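Local atomic coordinates of chitin binding protein (PDB entry 6IF7), a protein that binds copper and probably chitin, is insecticidal, and is possibly a lytic polysaccharide monooxygenase of family AA10. Residues L33-I47 with C64-L76. Sequence-based numbering, arbitrary orientation.
Sequences LSGTQAFYDWNEVNI and CSAGRFKYRGLDL. Unlike the reference sequence in segment 64-76: Tyr71 (reference Phe).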
loop_
_atom_site.group_PDB
_atom_site.type_symbol
_atom_site.label_atom_id
_atom_site.label_comp_id
_atom_site.label_asym_id
_atom_site.label_seq_id
_atom_site.Cartn_x
_atom_site.Cartn_y
_atom_site.Cartn_z
ATOM N N LEU A 33 -16.456 8.326 -2.367
ATOM C CA LEU A 33 -15.719 9.516 -1.922
ATOM C C LEU A 33 -14.773 10.114 -2.976
ATOM O O LEU A 33 -14.834 11.316 -3.266
ATOM C CB LEU A 33 -14.934 9.208 -0.647
ATOM C CG LEU A 33 -14.496 10.440 0.158
ATOM C CD1 LEU A 33 -15.713 11.169 0.734
ATOM C CD2 LEU A 33 -13.537 10.027 1.262
ATOM N N SER A 34 -13.886 9.292 -3.524
ATOM C CA SER A 34 -12.870 9.778 -4.455
ATOM C C SER A 34 -13.388 9.944 -5.904
ATOM O O SER A 34 -12.731 10.610 -6.713
ATOM C CB SER A 34 -11.618 8.862 -4.435
ATOM O OG SER A 34 -10.675 9.230 -3.429
ATOM N N GLY A 35 -14.528 9.320 -6.242
ATOM C CA GLY A 35 -14.982 9.249 -7.630
ATOM C C GLY A 35 -14.230 8.166 -8.383
ATOM O O GLY A 35 -13.295 7.564 -7.858
ATOM N N THR A 36 -14.621 7.918 -9.624
ATOM C CA THR A 36 -14.107 6.760 -10.348
ATOM C C THR A 36 -12.716 6.976 -10.926
ATOM O O THR A 36 -11.913 6.031 -10.975
ATOM C CB THR A 36 -15.046 6.333 -11.498
ATOM O OG1 THR A 36 -15.332 7.476 -12.298
ATOM C CG2 THR A 36 -16.334 5.758 -10.969
ATOM N N GLN A 37 -12.427 8.192 -11.374
ATOM C CA GLN A 37 -11.202 8.414 -12.131
ATOM C C GLN A 37 -9.968 8.090 -11.303
ATOM O O GLN A 37 -9.019 7.509 -11.818
ATOM C CB GLN A 37 -11.115 9.845 -12.691
ATOM C CG GLN A 37 -9.948 10.068 -13.662
ATOM C CD GLN A 37 -9.897 9.037 -14.805
ATOM O OE1 GLN A 37 -8.836 8.494 -15.122
ATOM N NE2 GLN A 37 -11.052 8.746 -15.406
ATOM N N ALA A 38 -9.995 8.455 -10.020
ATOM C CA ALA A 38 -8.901 8.125 -9.092
ATOM C C ALA A 38 -8.498 6.639 -9.184
ATOM O O ALA A 38 -7.299 6.308 -9.182
ATOM C CB ALA A 38 -9.298 8.470 -7.664
ATOM N N PHE A 39 -9.508 5.770 -9.304
ATOM C CA PHE A 39 -9.305 4.316 -9.330
ATOM C C PHE A 39 -8.882 3.744 -10.669
ATOM O O PHE A 39 -8.185 2.736 -10.706
ATOM C CB PHE A 39 -10.519 3.588 -8.761
ATOM C CG PHE A 39 -10.715 3.865 -7.304
ATOM C CD1 PHE A 39 -10.050 3.110 -6.340
ATOM C CD2 PHE A 39 -11.483 4.956 -6.888
ATOM C CE1 PHE A 39 -10.188 3.417 -4.995
ATOM C CE2 PHE A 39 -11.618 5.269 -5.543
ATOM C CZ PHE A 39 -10.976 4.501 -4.594
ATOM N N TYR A 40 -9.263 4.392 -11.764
ATOM C CA TYR A 40 -8.632 4.097 -13.035
ATOM C C TYR A 40 -7.179 4.575 -13.036
ATOM O O TYR A 40 -6.386 4.034 -13.775
ATOM C CB TYR A 40 -9.403 4.707 -14.204
ATOM C CG TYR A 40 -10.787 4.127 -14.369
ATOM C CD1 TYR A 40 -10.959 2.781 -14.668
ATOM C CD2 TYR A 40 -11.921 4.920 -14.211
ATOM C CE1 TYR A 40 -12.224 2.239 -14.836
ATOM C CE2 TYR A 40 -13.187 4.396 -14.381
ATOM C CZ TYR A 40 -13.327 3.052 -14.692
ATOM O OH TYR A 40 -14.575 2.510 -14.810
ATOM N N ASP A 41 -6.845 5.571 -12.207
ATOM C CA ASP A 41 -5.453 5.982 -11.952
ATOM C C ASP A 41 -4.853 5.313 -10.704
ATOM O O ASP A 41 -4.112 5.959 -9.930
ATOM C CB ASP A 41 -5.363 7.508 -11.781
ATOM C CG ASP A 41 -5.990 8.280 -12.933
ATOM O OD1 ASP A 41 -6.201 7.690 -14.011
ATOM O OD2 ASP A 41 -6.276 9.474 -12.739
ATOM N N TRP A 42 -5.130 4.013 -10.523
ATOM C CA TRP A 42 -4.660 3.252 -9.338
ATOM C C TRP A 42 -3.129 3.189 -9.254
ATOM O O TRP A 42 -2.549 2.996 -8.162
ATOM C CB TRP A 42 -5.251 1.826 -9.302
ATOM C CG TRP A 42 -4.873 1.017 -10.495
ATOM C CD1 TRP A 42 -5.568 0.911 -11.654
ATOM C CD2 TRP A 42 -3.679 0.255 -10.671
ATOM N NE1 TRP A 42 -4.899 0.099 -12.544
ATOM C CE2 TRP A 42 -3.729 -0.311 -11.963
ATOM C CE3 TRP A 42 -2.582 -0.029 -9.855
ATOM C CZ2 TRP A 42 -2.722 -1.133 -12.458
ATOM C CZ3 TRP A 42 -1.579 -0.873 -10.350
ATOM C CH2 TRP A 42 -1.656 -1.406 -11.628
ATOM N N ASN A 43 -2.482 3.352 -10.403
ATOM C CA ASN A 43 -1.030 3.233 -10.499
ATOM C C ASN A 43 -0.256 4.519 -10.204
ATOM O O ASN A 43 0.972 4.556 -10.359
ATOM C CB ASN A 43 -0.649 2.683 -11.889
ATOM C CG ASN A 43 -1.061 3.608 -13.030
ATOM O OD1 ASN A 43 -1.789 4.577 -12.837
ATOM N ND2 ASN A 43 -0.601 3.294 -14.231
ATOM N N GLU A 44 -0.964 5.566 -9.786
ATOM C CA GLU A 44 -0.363 6.869 -9.631
ATOM C C GLU A 44 -0.743 7.506 -8.292
ATOM O O GLU A 44 -1.095 8.687 -8.230
ATOM C CB GLU A 44 -0.729 7.770 -10.834
ATOM C CG GLU A 44 0.241 8.922 -11.021
ATOM C CD GLU A 44 -0.105 9.817 -12.189
ATOM O OE1 GLU A 44 -1.096 10.549 -12.104
ATOM O OE2 GLU A 44 0.633 9.794 -13.181
ATOM N N VAL A 45 -0.636 6.733 -7.213
ATOM C CA VAL A 45 -0.647 7.307 -5.857
ATOM C C VAL A 45 0.783 7.793 -5.564
ATOM O O VAL A 45 1.547 7.185 -4.817
ATOM C CB VAL A 45 -1.180 6.322 -4.801
ATOM C CG1 VAL A 45 -1.287 7.003 -3.452
ATOM C CG2 VAL A 45 -2.536 5.760 -5.243
ATOM N N ASN A 46 1.133 8.918 -6.182
ATOM C CA ASN A 46 2.475 9.423 -6.116
ATOM C C ASN A 46 2.579 10.841 -5.513
ATOM O O ASN A 46 1.585 11.570 -5.334
ATOM C CB ASN A 46 3.124 9.339 -7.508
ATOM C CG ASN A 46 2.544 10.329 -8.497
ATOM O OD1 ASN A 46 1.465 10.842 -8.318
ATOM N ND2 ASN A 46 3.267 10.586 -9.544
ATOM N N ILE A 47 3.809 11.167 -5.147
ATOM C CA ILE A 47 4.225 12.504 -4.815
ATOM C C ILE A 47 5.404 12.683 -5.770
ATOM O O ILE A 47 6.487 12.142 -5.497
ATOM C CB ILE A 47 4.649 12.622 -3.339
ATOM C CG1 ILE A 47 3.442 12.374 -2.440
ATOM C CG2 ILE A 47 5.252 14.017 -3.048
ATOM C CD1 ILE A 47 3.733 12.480 -0.955
ATOM N N CYS A 64 -2.448 6.479 3.272
ATOM C CA CYS A 64 -2.865 5.682 2.113
ATOM C C CYS A 64 -3.130 6.498 0.852
ATOM O O CYS A 64 -2.932 5.989 -0.239
ATOM C CB CYS A 64 -4.090 4.850 2.457
ATOM S SG CYS A 64 -3.794 3.638 3.768
ATOM N N SER A 65 -3.574 7.748 0.999
ATOM C CA SER A 65 -3.662 8.687 -0.131
ATOM C C SER A 65 -2.363 9.425 -0.426
ATOM O O SER A 65 -2.266 10.083 -1.444
ATOM C CB SER A 65 -4.768 9.725 0.107
ATOM O OG SER A 65 -4.451 10.606 1.170
ATOM N N ALA A 66 -1.373 9.302 0.455
ATOM C CA ALA A 66 -0.107 10.050 0.384
ATOM C C ALA A 66 -0.335 11.571 0.402
ATOM O O ALA A 66 0.339 12.318 -0.304
ATOM C CB ALA A 66 0.715 9.628 -0.836
ATOM N N GLY A 67 -1.302 12.003 1.206
ATOM C CA GLY A 67 -1.676 13.407 1.299
ATOM C C GLY A 67 -2.361 13.987 0.085
ATOM O O GLY A 67 -2.557 15.194 0.024
ATOM N N ARG A 68 -2.756 13.137 -0.865
ATOM C CA ARG A 68 -3.374 13.571 -2.105
ATOM C C ARG A 68 -4.879 13.471 -1.931
ATOM O O ARG A 68 -5.402 12.390 -1.744
ATOM C CB ARG A 68 -2.931 12.691 -3.269
ATOM C CG ARG A 68 -1.423 12.638 -3.524
ATOM C CD ARG A 68 -0.908 13.741 -4.450
ATOM N NE ARG A 68 -1.682 13.763 -5.680
ATOM C CZ ARG A 68 -1.578 12.889 -6.691
ATOM N NH1 ARG A 68 -0.694 11.892 -6.685
ATOM N NH2 ARG A 68 -2.387 13.025 -7.739
ATOM N N PHE A 69 -5.565 14.611 -1.954
ATOM C CA PHE A 69 -7.036 14.666 -1.835
ATOM C C PHE A 69 -7.747 13.759 -2.832
ATOM O O PHE A 69 -8.748 13.129 -2.510
ATOM C CB PHE A 69 -7.516 16.105 -2.057
ATOM C CG PHE A 69 -8.906 16.354 -1.591
ATOM C CD1 PHE A 69 -9.172 16.481 -0.243
ATOM C CD2 PHE A 69 -9.936 16.476 -2.493
ATOM C CE1 PHE A 69 -10.451 16.729 0.197
ATOM C CE2 PHE A 69 -11.226 16.715 -2.060
ATOM C CZ PHE A 69 -11.486 16.834 -0.714
ATOM N N LYS A 70 -7.226 13.722 -4.054
ATOM C CA LYS A 70 -7.680 12.796 -5.092
ATOM C C LYS A 70 -7.887 11.350 -4.592
ATOM O O LYS A 70 -8.879 10.716 -4.931
ATOM C CB LYS A 70 -6.670 12.808 -6.242
ATOM C CG LYS A 70 -6.895 11.769 -7.325
ATOM C CD LYS A 70 -5.895 11.930 -8.448
ATOM C CE LYS A 70 -6.218 10.974 -9.578
ATOM N NZ LYS A 70 -5.164 10.982 -10.640
ATOM N N TYR A 71 -6.971 10.853 -3.776
ATOM C CA TYR A 71 -7.049 9.478 -3.275
ATOM C C TYR A 71 -7.601 9.347 -1.852
ATOM O O TYR A 71 -7.386 8.315 -1.185
ATOM C CB TYR A 71 -5.667 8.821 -3.394
ATOM C CG TYR A 71 -5.217 8.684 -4.826
ATOM C CD1 TYR A 71 -5.763 7.705 -5.658
ATOM C CD2 TYR A 71 -4.249 9.541 -5.363
ATOM C CE1 TYR A 71 -5.348 7.579 -6.986
ATOM C CE2 TYR A 71 -3.837 9.427 -6.680
ATOM C CZ TYR A 71 -4.396 8.450 -7.497
ATOM O OH TYR A 71 -3.966 8.334 -8.821
ATOM N N ARG A 72 -8.347 10.360 -1.402
ATOM C CA ARG A 72 -8.922 10.402 -0.035
ATOM C C ARG A 72 -9.817 9.196 0.374
ATOM O O ARG A 72 -9.872 8.813 1.550
ATOM C CB ARG A 72 -9.713 11.701 0.159
ATOM C CG ARG A 72 -10.972 11.813 -0.717
ATOM C CD ARG A 72 -11.491 13.246 -0.662
ATOM N NE ARG A 72 -12.589 13.600 -1.562
ATOM C CZ ARG A 72 -12.495 13.795 -2.882
ATOM N NH1 ARG A 72 -11.351 13.576 -3.537
ATOM N NH2 ARG A 72 -13.580 14.189 -3.561
ATOM N N GLY A 73 -10.522 8.613 -0.581
ATOM C CA GLY A 73 -11.202 7.326 -0.348
ATOM C C GLY A 73 -10.342 6.181 0.203
ATOM O O GLY A 73 -10.846 5.308 0.901
ATOM N N LEU A 74 -9.051 6.187 -0.095
ATOM C CA LEU A 74 -8.122 5.188 0.433
ATOM C C LEU A 74 -7.801 5.377 1.921
ATOM O O LEU A 74 -7.225 4.479 2.540
ATOM C CB LEU A 74 -6.799 5.218 -0.346
ATOM C CG LEU A 74 -6.882 5.024 -1.862
ATOM C CD1 LEU A 74 -5.487 5.022 -2.448
ATOM C CD2 LEU A 74 -7.580 3.724 -2.229
ATOM N N ASP A 75 -8.124 6.553 2.478
ATOM C CA ASP A 75 -7.850 6.832 3.874
ATOM C C ASP A 75 -8.965 6.362 4.838
ATOM O O ASP A 75 -8.819 6.464 6.050
ATOM C CB ASP A 75 -7.563 8.318 4.058
ATOM C CG ASP A 75 -6.299 8.785 3.307
ATOM O OD1 ASP A 75 -5.276 8.030 3.264
ATOM O OD2 ASP A 75 -6.333 9.928 2.776
ATOM N N LEU A 76 -10.060 5.828 4.318
ATOM C CA LEU A 76 -11.145 5.430 5.161
ATOM C C LEU A 76 -10.650 4.376 6.145
ATOM O O LEU A 76 -9.930 3.438 5.769
ATOM C CB LEU A 76 -12.308 4.903 4.322
ATOM C CG LEU A 76 -13.056 5.906 3.427
ATOM C CD1 LEU A 76 -14.090 5.188 2.577
ATOM C CD2 LEU A 76 -13.724 6.999 4.240
HETATM O O HOH W 1 -2.421 10.627 -9.617
#
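Tyr71, Lys70 and Arg68 reach across to the chain from Ala38 to Asn46, largely through hydrogen bonds. Tyr71 OH donates to Asp41 O at 2.6 Å, while Glu44 N, closing its turn, approaches that oxygen from the opposite face of the carbonyl plane. Arg68, bent at chi2 (-88°), donates a hydrogen bond from NH1 to Asn46 O, 2.7 Å. Ser34 OG gives its proton to Lys70 O and takes that of Gly73 N (2.9 Å, 159°). Among charges, extended Lys70 forms a salt bridge, NZ 2.8 Å from Asp41 OD2 on the anti side; a water donates to Glu44 O and OE1 and accepts from Lys70 NZ and Arg68 NH2. Val45 CG2 sits squarely over the Tyr71 ring, 3.7 Å from its centroid, a CH-pi contact. Phe69 CE2 lies over the Arg72 guanidinium centre; Leu33 O, offset above the other face, makes no hydrogen bond to it. An alanine here would probably bare part of Leu33 CD2, cost Phe69 O its guanidinium donor and unpack the Phe69 ring. Glu44 OE2 is hydrogen-bonded to His1 NE2, so this helix-and-loop region between strands 2-6 and 84-86, the variable L2 region of LPMOs, packs beside the beta-sandwich and reaches the copper site's second shell.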